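Local coordinates for protein P43 (PDB 6QIX) that is the major secreted protein of the whipworm Trichuris muris, tethers to matrix and inhibits interleukin-13 function, at residues A[29-43]-A[49-63]. Sequence-based numbering, arbitrary orientation. Where two conformers were deposited one is given.
With NAG (2-acetamido-2-deoxy-beta-D-glucopyranose), chain C; ACT (acetate ion), chain D.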
ATOM      1  N   LYS A  29      -1.260  -6.937  27.429  1.00 49.22           N
ATOM      2  CA  LYS A  29      -2.684  -6.793  27.678  1.00 51.91           C
ATOM      3  C   LYS A  29      -3.379  -8.032  27.128  1.00 50.04           C
ATOM      4  O   LYS A  29      -2.765  -8.831  26.414  1.00 48.96           O
ATOM      5  CB  LYS A  29      -3.200  -5.513  27.018  1.00 54.38           C
ATOM      6  CG  LYS A  29      -2.286  -4.309  27.253  1.00 56.22           C
ATOM      7  CD  LYS A  29      -3.078  -3.014  27.297  1.00 59.04           C
ATOM      8  CE  LYS A  29      -2.233  -1.830  27.804  1.00 60.76           C
ATOM      9  NZ  LYS A  29      -0.795  -2.177  27.987  1.00 62.60           N
ATOM     10  N   PRO A  30      -4.659  -8.228  27.438  1.00 49.49           N
ATOM     11  CA  PRO A  30      -5.308  -9.484  27.045  1.00 45.46           C
ATOM     12  C   PRO A  30      -5.480  -9.603  25.536  1.00 43.80           C
ATOM     13  O   PRO A  30      -5.616  -8.613  24.806  1.00 43.32           O
ATOM     14  CB  PRO A  30      -6.667  -9.448  27.766  1.00 46.28           C
ATOM     15  CG  PRO A  30      -6.890  -8.009  28.176  1.00 50.84           C
ATOM     16  CD  PRO A  30      -5.512  -7.379  28.299  1.00 51.86           C
ATOM     17  N   TRP A  31      -5.441 -10.856  25.082  1.00 42.01           N
ATOM     18  CA  TRP A  31      -5.780 -11.187  23.709  1.00 39.62           C
ATOM     19  C   TRP A  31      -7.204 -10.753  23.387  1.00 38.11           C
ATOM     20  O   TRP A  31      -8.123 -10.939  24.192  1.00 40.61           O
ATOM     21  CB  TRP A  31      -5.688 -12.694  23.494  1.00 39.76           C
ATOM     22  CG  TRP A  31      -4.321 -13.284  23.371  1.00 38.54           C
ATOM     23  CD1 TRP A  31      -3.636 -13.976  24.331  1.00 39.55           C
ATOM     24  CD2 TRP A  31      -3.502 -13.304  22.199  1.00 36.88           C
ATOM     25  NE1 TRP A  31      -2.428 -14.408  23.833  1.00 38.95           N
ATOM     26  CE2 TRP A  31      -2.321 -14.004  22.528  1.00 37.43           C
ATOM     27  CE3 TRP A  31      -3.645 -12.781  20.906  1.00 36.07           C
ATOM     28  CZ2 TRP A  31      -1.291 -14.207  21.606  1.00 37.14           C
ATOM     29  CZ3 TRP A  31      -2.631 -12.985  19.996  1.00 36.94           C
ATOM     30  CH2 TRP A  31      -1.458 -13.681  20.353  1.00 36.50           C
ATOM     31  N   THR A  32      -7.402 -10.256  22.169  1.00 32.98           N
ATOM     32  CA  THR A  32      -8.747  -9.950  21.709  1.00 33.22           C
ATOM     33  C   THR A  32      -9.504 -11.240  21.394  1.00 33.49           C
ATOM     34  O   THR A  32      -8.949 -12.337  21.421  1.00 35.35           O
ATOM     35  CB  THR A  32      -8.727  -9.096  20.447  1.00 31.43           C
ATOM     36  OG1 THR A  32      -8.045  -9.805  19.405  1.00 29.73           O
ATOM     37  CG2 THR A  32      -8.009  -7.775  20.681  1.00 32.23           C
ATOM     38  N   ASP A  33     -10.786 -11.090  21.076  1.00 35.19           N
ATOM     39  CA  ASP A  33     -11.515 -12.109  20.336  1.00 35.71           C
ATOM     40  C   ASP A  33     -10.965 -12.223  18.907  1.00 33.27           C
ATOM     41  O   ASP A  33     -10.126 -11.433  18.467  1.00 32.74           O
ATOM     42  CB  ASP A  33     -13.001 -11.762  20.300  1.00 42.29           C
ATOM     43  CG  ASP A  33     -13.719 -12.117  21.592  1.00 50.33           C
ATOM     44  OD1 ASP A  33     -14.852 -11.605  21.809  1.00 53.54           O
ATOM     45  OD2 ASP A  33     -13.163 -12.911  22.400  1.00 51.29           O
ATOM     46  N   CYS A  34     -11.441 -13.223  18.162  1.00 31.39           N
ATOM     47  CA  CYS A  34     -11.108 -13.277  16.738  1.00 31.11           C
ATOM     48  C   CYS A  34     -11.669 -12.044  16.039  1.00 30.77           C
ATOM     49  O   CYS A  34     -12.863 -11.748  16.155  1.00 30.92           O
ATOM     50  CB  CYS A  34     -11.659 -14.552  16.098  1.00 30.66           C
ATOM     51  SG  CYS A  34     -10.856 -16.101  16.701  1.00 32.12           S
ATOM     52  N   LEU A  35     -10.804 -11.310  15.334  1.00 27.77           N
ATOM     53  CA  LEU A  35     -11.164 -10.004  14.790  1.00 27.28           C
ATOM     54  C   LEU A  35     -11.600 -10.105  13.333  1.00 25.14           C
ATOM     55  O   LEU A  35     -11.184 -10.996  12.601  1.00 24.78           O
ATOM     56  CB  LEU A  35      -9.984  -9.028  14.881  1.00 25.24           C
ATOM     57  CG  LEU A  35      -9.457  -8.773  16.287  1.00 28.42           C
ATOM     58  CD1 LEU A  35      -8.284  -7.816  16.245  1.00 33.03           C
ATOM     59  CD2 LEU A  35     -10.542  -8.235  17.213  1.00 28.43           C
ATOM     60  N   TRP A  36     -12.397  -9.137  12.895  1.00 24.45           N
ATOM     61  CA  TRP A  36     -12.899  -9.165  11.533  1.00 25.70           C
ATOM     62  C   TRP A  36     -13.204  -7.752  11.049  1.00 27.63           C
ATOM     63  O   TRP A  36     -13.106  -6.775  11.787  1.00 28.16           O
ATOM     64  CB  TRP A  36     -14.141 -10.082  11.421  1.00 27.59           C
ATOM     65  CG  TRP A  36     -14.457 -10.487  10.013  1.00 26.77           C
ATOM     66  CD1 TRP A  36     -15.624 -10.278   9.334  1.00 25.72           C
ATOM     67  CD2 TRP A  36     -13.574 -11.136   9.099  1.00 25.81           C
ATOM     68  NE1 TRP A  36     -15.525 -10.776   8.042  1.00 24.55           N
ATOM     69  CE2 TRP A  36     -14.269 -11.293   7.877  1.00 25.97           C
ATOM     70  CE3 TRP A  36     -12.265 -11.600   9.188  1.00 26.02           C
ATOM     71  CZ2 TRP A  36     -13.686 -11.870   6.756  1.00 25.76           C
ATOM     72  CZ3 TRP A  36     -11.705 -12.207   8.075  1.00 24.99           C
ATOM     73  CH2 TRP A  36     -12.414 -12.333   6.877  1.00 23.35           C
ATOM     74  N   TYR A  37     -13.584  -7.669   9.789  1.00 27.15           N
ATOM     75  CA  TYR A  37     -13.844  -6.423   9.087  1.00 30.19           C
ATOM     76  C   TYR A  37     -15.251  -5.949   9.382  1.00 34.68           C
ATOM     77  O   TYR A  37     -16.051  -6.681   9.953  1.00 39.38           O
ATOM     78  CB  TYR A  37     -13.624  -6.656   7.595  1.00 32.05           C
ATOM     79  CG  TYR A  37     -12.177  -7.024   7.313  1.00 32.64           C
ATOM     80  CD1 TYR A  37     -11.206  -6.034   7.139  1.00 32.43           C
ATOM     81  CD2 TYR A  37     -11.771  -8.363   7.262  1.00 30.14           C
ATOM     82  CE1 TYR A  37      -9.913  -6.350   6.915  1.00 29.84           C
ATOM     83  CE2 TYR A  37     -10.463  -8.695   7.026  1.00 29.67           C
ATOM     84  CZ  TYR A  37      -9.527  -7.676   6.860  1.00 30.64           C
ATOM     85  OH  TYR A  37      -8.202  -7.980   6.630  1.00 34.25           O
ATOM     86  N   PRO A  38     -15.608  -4.726   8.978  1.00 36.10           N
ATOM     87  CA  PRO A  38     -14.858  -3.771   8.155  1.00 34.21           C
ATOM     88  C   PRO A  38     -13.595  -3.149   8.785  1.00 32.91           C
ATOM     89  O   PRO A  38     -13.389  -3.264  10.002  1.00 33.16           O
ATOM     90  CB  PRO A  38     -15.884  -2.664   7.866  1.00 36.82           C
ATOM     91  CG  PRO A  38     -16.997  -2.860   8.879  1.00 39.98           C
ATOM     92  CD  PRO A  38     -16.971  -4.272   9.301  1.00 39.03           C
ATOM     93  N   PRO A  39     -12.770  -2.509   7.939  1.00 32.65           N
ATOM     94  CA  PRO A  39     -11.478  -1.970   8.425  1.00 32.25           C
ATOM     95  C   PRO A  39     -11.615  -1.078   9.649  1.00 30.79           C
ATOM     96  O   PRO A  39     -10.849  -1.204  10.617  1.00 29.52           O
ATOM     97  CB  PRO A  39     -10.952  -1.178   7.210  1.00 33.21           C
ATOM     98  CG  PRO A  39     -11.580  -1.922   6.029  1.00 33.28           C
ATOM     99  CD  PRO A  39     -12.948  -2.322   6.487  1.00 32.02           C
ATOM    100  N   GLN A  40     -12.584  -0.169   9.632  1.00 32.37           N
ATOM    101  CA  GLN A  40     -12.766   0.710  10.790  1.00 32.02           C
ATOM    102  C   GLN A  40     -12.993  -0.099  12.064  1.00 33.56           C
ATOM    103  O   GLN A  40     -12.431   0.210  13.122  1.00 33.01           O
ATOM    104  CB  GLN A  40     -13.929   1.677  10.555  1.00 33.78           C
ATOM    105  CG  GLN A  40     -14.143   2.653  11.724  1.00 33.48           C
ATOM    106  CD  GLN A  40     -12.965   3.604  11.914  1.00 33.36           C
ATOM    107  OE1 GLN A  40     -12.260   3.927  10.959  1.00 36.58           O
ATOM    108  NE2 GLN A  40     -12.761   4.064  13.142  1.00 32.05           N
ATOM    109  N   HIS A  41     -13.814  -1.142  11.986  1.00 34.91           N
ATOM    110  CA  HIS A  41     -14.075  -1.962  13.166  1.00 35.18           C
ATOM    111  C   HIS A  41     -12.827  -2.706  13.620  1.00 33.03           C
ATOM    112  O   HIS A  41     -12.535  -2.762  14.821  1.00 35.28           O
ATOM    113  CB  HIS A  41     -15.175  -2.961  12.868  1.00 36.86           C
ATOM    114  CG  HIS A  41     -15.484  -3.866  14.010  1.00 42.09           C
ATOM    115  ND1 HIS A  41     -15.229  -5.220  13.978  1.00 47.07           N
ATOM    116  CD2 HIS A  41     -16.024  -3.609  15.223  1.00 45.72           C
ATOM    117  CE1 HIS A  41     -15.633  -5.764  15.115  1.00 49.19           C
ATOM    118  NE2 HIS A  41     -16.103  -4.804  15.892  1.00 48.83           N
ATOM    119  N   MET A  42     -12.086  -3.293  12.681  1.00 29.29           N
ATOM    120  CA  MET A  42     -10.865  -4.001  13.056  1.00 27.06           C
ATOM    121  C   MET A  42      -9.834  -3.034  13.634  1.00 29.44           C
ATOM    122  O   MET A  42      -9.184  -3.337  14.639  1.00 30.89           O
ATOM    123  CB  MET A  42     -10.299  -4.764  11.848  1.00 26.23           C
ATOM    124  CG  MET A  42      -8.980  -5.475  12.119  1.00 25.97           C
ATOM    125  SD  MET A  42      -8.334  -6.332  10.658  1.00 29.21           S
ATOM    126  CE  MET A  42      -9.540  -7.667  10.588  1.00 28.68           C
ATOM    127  N   TYR A  43      -9.670  -1.862  13.012  1.00 30.81           N
ATOM    128  CA  TYR A  43      -8.773  -0.853  13.570  1.00 30.62           C
ATOM    129  C   TYR A  43      -9.206  -0.450  14.983  1.00 31.88           C
ATOM    130  O   TYR A  43      -8.365  -0.281  15.882  1.00 32.67           O
ATOM    131  CB  TYR A  43      -8.738   0.362  12.639  1.00 30.83           C
ATOM    132  CG  TYR A  43      -8.282   1.623  13.323  1.00 31.25           C
ATOM    133  CD1 TYR A  43      -6.964   1.782  13.684  1.00 30.90           C
ATOM    134  CD2 TYR A  43      -9.169   2.652  13.616  1.00 32.64           C
ATOM    135  CE1 TYR A  43      -6.524   2.961  14.323  1.00 34.21           C
ATOM    136  CE2 TYR A  43      -8.757   3.794  14.256  1.00 35.74           C
ATOM    137  CZ  TYR A  43      -7.437   3.947  14.609  1.00 36.84           C
ATOM    138  OH  TYR A  43      -7.026   5.090  15.220  1.00 40.80           O
ATOM    139  N   ALA A  49      -7.164  -2.686  21.958  1.00 40.76           N
ATOM    140  CA  ALA A  49      -6.285  -3.721  22.498  1.00 40.97           C
ATOM    141  C   ALA A  49      -4.992  -3.134  23.039  1.00 39.28           C
ATOM    142  O   ALA A  49      -4.430  -3.664  23.998  1.00 40.59           O
ATOM    143  CB  ALA A  49      -5.967  -4.760  21.418  1.00 42.35           C
ATOM    144  N   CYS A  50      -4.489  -2.073  22.420  1.00 40.15           N
ATOM    145  CA  CYS A  50      -3.317  -1.357  22.914  1.00 44.34           C
ATOM    146  C   CYS A  50      -3.665  -0.322  23.975  1.00 45.27           C
ATOM    147  O   CYS A  50      -2.787   0.435  24.400  1.00 45.69           O
ATOM    148  CB  CYS A  50      -2.584  -0.665  21.754  1.00 45.69           C
ATOM    149  SG  CYS A  50      -1.748  -1.821  20.608  1.00 46.47           S
ATOM    150  N   GLY A  51      -4.925  -0.244  24.383  1.00 46.84           N
ATOM    151  CA  GLY A  51      -5.315   0.715  25.397  1.00 49.20           C
ATOM    152  C   GLY A  51      -5.377   2.139  24.895  1.00 53.28           C
ATOM    153  O   GLY A  51      -5.001   3.060  25.626  1.00 54.19           O
ATOM    154  N   MET A  52      -5.853   2.345  23.669  1.00 54.02           N
ATOM    155  CA  MET A  52      -5.883   3.664  23.062  1.00 55.45           C
ATOM    156  C   MET A  52      -7.220   3.886  22.383  1.00 57.06           C
ATOM    157  O   MET A  52      -7.812   2.955  21.829  1.00 56.57           O
ATOM    158  CB  MET A  52      -4.764   3.819  22.041  1.00 57.73           C
ATOM    159  CG  MET A  52      -3.482   3.191  22.496  1.00 62.74           C
ATOM    160  SD  MET A  52      -2.218   3.310  21.240  1.00 68.22           S
ATOM    161  CE  MET A  52      -1.586   4.951  21.554  1.00 66.32           C
ATOM    162  N   HIS A  53      -7.686   5.132  22.427  1.00 59.88           N
ATOM    163  CA  HIS A  53      -8.866   5.527  21.672  1.00 64.40           C
ATOM    164  C   HIS A  53      -8.617   5.347  20.178  1.00 62.45           C
ATOM    165  O   HIS A  53      -7.486   5.461  19.693  1.00 63.02           O
ATOM    166  CB  HIS A  53      -9.232   6.987  21.971  1.00 71.62           C
ATOM    167  CG  HIS A  53     -10.135   7.159  23.151  1.00 80.34           C
ATOM    168  ND1 HIS A  53     -10.846   6.116  23.707  1.00 84.25           N
ATOM    169  CD2 HIS A  53     -10.441   8.256  23.886  1.00 85.27           C
ATOM    170  CE1 HIS A  53     -11.547   6.561  24.734  1.00 85.53           C
ATOM    171  NE2 HIS A  53     -11.319   7.857  24.864  1.00 87.07           N
ATOM    172  N   ALA A  54      -9.689   5.044  19.448  1.00 60.34           N
ATOM    173  CA  ALA A  54      -9.610   4.875  17.998  1.00 58.79           C
ATOM    174  C   ALA A  54      -9.925   6.231  17.385  1.00 60.32           C
ATOM    175  O   ALA A  54     -11.080   6.557  17.114  1.00 61.16           O
ATOM    176  CB  ALA A  54     -10.568   3.795  17.509  1.00 55.95           C
ATOM    177  N   HIS A  55      -8.888   7.035  17.162  1.00 63.06           N
ATOM    178  CA  HIS A  55      -9.087   8.412  16.730  1.00 67.38           C
ATOM    179  C   HIS A  55      -9.160   8.577  15.220  1.00 55.14           C
ATOM    180  O   HIS A  55      -9.710   9.576  14.749  1.00 51.83           O
ATOM    181  CB  HIS A  55      -7.962   9.295  17.276  1.00 83.76           C
ATOM    182  CG  HIS A  55      -8.012   9.486  18.763  1.00 98.83           C
ATOM    183  ND1 HIS A  55      -9.117   9.996  19.413  1.00104.80           N
ATOM    184  CD2 HIS A  55      -7.091   9.237  19.724  1.00104.69           C
ATOM    185  CE1 HIS A  55      -8.875  10.052  20.711  1.00107.48           C
ATOM    186  NE2 HIS A  55      -7.653   9.599  20.926  1.00107.55           N
ATOM    187  N   ARG A  56      -8.619   7.642  14.452  1.00 48.62           N
ATOM    188  CA  ARG A  56      -8.690   7.740  13.003  1.00 43.24           C
ATOM    189  C   ARG A  56     -10.071   7.339  12.515  1.00 40.68           C
ATOM    190  O   ARG A  56     -10.721   6.456  13.090  1.00 41.03           O
ATOM    191  CB  ARG A  56      -7.640   6.842  12.345  1.00 39.02           C
ATOM    192  CG  ARG A  56      -6.227   7.132  12.776  1.00 36.83           C
ATOM    193  CD  ARG A  56      -5.211   6.118  12.217  1.00 35.24           C
ATOM    194  NE  ARG A  56      -3.920   6.306  12.870  1.00 35.72           N
ATOM    195  CZ  ARG A  56      -3.101   7.326  12.624  1.00 36.96           C
ATOM    196  NH1 ARG A  56      -3.422   8.223  11.704  1.00 38.05           N
ATOM    197  NH2 ARG A  56      -1.952   7.442  13.286  1.00 36.88           N
ATOM    198  N   ASN A  57     -10.505   7.968  11.424  1.00 37.61           N
ATOM    199  CA  ASN A  57     -11.703   7.533  10.706  1.00 38.05           C
ATOM    200  C   ASN A  57     -11.262   6.917   9.382  1.00 35.21           C
ATOM    201  O   ASN A  57     -10.914   7.637   8.450  1.00 36.03           O
ATOM    202  CB  ASN A  57     -12.668   8.689  10.477  1.00 41.91           C
ATOM    203  CG  ASN A  57     -13.828   8.310   9.571  1.00 46.88           C
ATOM    204  OD1 ASN A  57     -13.995   7.140   9.233  1.00 44.61           O
ATOM    205  ND2 ASN A  57     -14.641   9.307   9.168  1.00 53.18           N
ATOM    206  N   LEU A  58     -11.286   5.580   9.292  1.00 32.26           N
ATOM    207  CA  LEU A  58     -10.862   4.902   8.075  1.00 33.60           C
ATOM    208  C   LEU A  58     -12.024   4.567   7.155  1.00 37.68           C
ATOM    209  O   LEU A  58     -11.804   3.980   6.092  1.00 39.09           O
ATOM    210  CB  LEU A  58     -10.109   3.603   8.399  1.00 32.09           C
ATOM    211  CG  LEU A  58      -8.899   3.695   9.315  1.00 30.38           C
ATOM    212  CD1 LEU A  58      -8.220   2.311   9.473  1.00 30.71           C
ATOM    213  CD2 LEU A  58      -7.903   4.716   8.764  1.00 27.53           C
ATOM    214  N   THR A  59     -13.246   4.903   7.537  1.00 40.49           N
ATOM    215  CA  THR A  59     -14.383   4.612   6.681  1.00 45.16           C
ATOM    216  C   THR A  59     -14.185   5.260   5.322  1.00 46.63           C
ATOM    217  O   THR A  59     -13.856   6.441   5.231  1.00 47.56           O
ATOM    218  CB  THR A  59     -15.672   5.111   7.326  1.00 47.63           C
ATOM    219  OG1 THR A  59     -15.804   4.518   8.623  1.00 49.09           O
ATOM    220  CG2 THR A  59     -16.871   4.732   6.470  1.00 46.89           C
ATOM    221  N   GLY A  60     -14.398   4.486   4.261  1.00 48.44           N
ATOM    222  CA  GLY A  60     -14.277   5.006   2.915  1.00 49.55           C
ATOM    223  C   GLY A  60     -12.893   4.905   2.317  1.00 51.19           C
ATOM    224  O   GLY A  60     -12.737   5.122   1.105  1.00 52.33           O
ATOM    225  N   VAL A  61     -11.889   4.563   3.120  1.00 51.66           N
ATOM    226  CA  VAL A  61     -10.529   4.493   2.615  1.00 50.37           C
ATOM    227  C   VAL A  61     -10.276   3.176   1.899  1.00 48.36           C
ATOM    228  O   VAL A  61      -9.620   3.150   0.857  1.00 46.46           O
ATOM    229  CB  VAL A  61      -9.535   4.702   3.771  1.00 48.63           C
ATOM    230  CG1 VAL A  61      -8.106   4.574   3.272  1.00 48.51           C
ATOM    231  CG2 VAL A  61      -9.770   6.038   4.438  1.00 47.28           C
ATOM    232  N   MET A  62     -10.748   2.061   2.441  0.62 48.69           N
ATOM    233  CA  MET A  62     -10.524   0.776   1.792  0.62 49.24           C
ATOM    234  C   MET A  62     -11.709  -0.141   2.078  0.62 48.14           C
ATOM    235  O   MET A  62     -11.554  -1.285   2.507  0.62 48.79           O
ATOM    236  CB  MET A  62      -9.199   0.154   2.237  0.62 52.06           C
ATOM    237  CG  MET A  62      -8.864   0.319   3.702  0.62 53.88           C
ATOM    238  SD  MET A  62      -7.745  -0.973   4.298  0.62 57.94           S
ATOM    239  CE  MET A  62      -6.744  -1.262   2.840  0.62 59.80           C
ATOM    240  N   ASP A  63     -12.913   0.362   1.839  1.00 47.37           N
ATOM    241  CA  ASP A  63     -14.114  -0.441   1.997  1.00 46.76           C
ATOM    242  C   ASP A  63     -14.395  -1.215   0.712  1.00 42.30           C
ATOM    243  O   ASP A  63     -13.800  -0.968  -0.342  1.00 38.62           O
ATOM    244  CB  ASP A  63     -15.294   0.449   2.386  1.00 48.26           C
ATOM    245  CG  ASP A  63     -15.148   1.020   3.793  1.00 47.86           C
ATOM    246  OD1 ASP A  63     -14.428   0.397   4.612  1.00 49.35           O
ATOM    247  OD2 ASP A  63     -15.748   2.077   4.079  1.00 44.87           O
TER
HETATM  248  C1  NAG C 401     -15.789   9.056   8.300  1.00 59.08           C
HETATM  249  C2  NAG C 401     -16.974   9.941   8.682  1.00 62.23           C
HETATM  250  C3  NAG C 401     -18.172   9.636   7.784  1.00 63.75           C
HETATM  251  C4  NAG C 401     -17.789   9.782   6.317  1.00 65.36           C
HETATM  252  C5  NAG C 401     -16.577   8.910   5.996  1.00 65.01           C
HETATM  253  C6  NAG C 401     -16.075   9.102   4.577  1.00 65.84           C
HETATM  254  C7  NAG C 401     -16.972  10.654  11.031  1.00 65.39           C
HETATM  255  C8  NAG C 401     -17.411  10.329  12.426  1.00 64.66           C
HETATM  256  N2  NAG C 401     -17.323   9.773  10.084  1.00 63.68           N
HETATM  257  O3  NAG C 401     -19.243  10.525   8.082  1.00 62.71           O
HETATM  258  O4  NAG C 401     -18.882   9.399   5.487  1.00 67.05           O
HETATM  259  O5  NAG C 401     -15.488   9.227   6.881  1.00 62.88           O
HETATM  260  O6  NAG C 401     -15.120  10.152   4.462  1.00 65.83           O
HETATM  261  O7  NAG C 401     -16.323  11.669  10.771  1.00 67.06           O
HETATM  262  C   ACT D 402      -2.940   4.553  15.603  1.00 40.38           C
HETATM  263  O   ACT D 402      -4.094   4.947  15.357  1.00 38.43           O
HETATM  264  OXT ACT D 402      -1.848   4.985  15.153  1.00 42.97           O
HETATM  265  CH3 ACT D 402      -2.873   3.337  16.552  1.00 44.12           C
HETATM  266  O   HOH W   1      -3.701  -6.607  23.943  1.00 34.12           O
HETATM  267  O   HOH W   2     -14.293   0.687   7.389  1.00 35.93           O
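Gln40 meets the backbone of 56-58 because its CG stands anti to the backbone N (chi1 -178°) and the chain then bends at chi2, while Tyr43, with CG likewise anti to N, brings its hydroxyl end against Arg56 CB and CG, the two side chains crossing at about a right angle. The pair illustrates how side chains from one helix can hold an irregular loop that forms no strand. The amide of Gln40 is used at both ends: NE2 gives a hydrogen bond to Arg56 O at 3.1 Å, lying in that carbonyl's plane, and OE1 accepts from Leu58 N at a doubtfully short 2.5 Å, with the donor tilted 23° from the amide C=O plane. One bond given and one received would hold the amide in this rotation. One turn further on, Tyr43 OH accepts from Arg56 N (3.1 Å) and donates to an oxygen of an acetate, probably from the crystallisation liquor, that Arg56 NE also binds. Tyr43 CE2 approaches Ala54 CB at 3.7 Å, and Leu58 CD1 packs against Tyr43 CB at 3.8 Å. At the start of the helix, Pro39 CD lies 3.6 Å from Asp63 OD1, which a water links to Gln40 N. Within the same loop, Asn57 carries an N-linked glycan, and its OD1 accepts from Thr59 N in an Asx turn. At the other end, a Schellman motif at Gly51 closes helix 39-49, where Thr32 CG2 touches Ala49 CB at 3.7 Å. The chain before helix 39-49 and that after it both fold back along it: residues 29-35 pair with strand 79-85, to which the Cys50-Cys83 disulfide also ties the helix end, while Arg56 NH1 reaches Tyr361 O and Lys363 O near the end of the modelled chain.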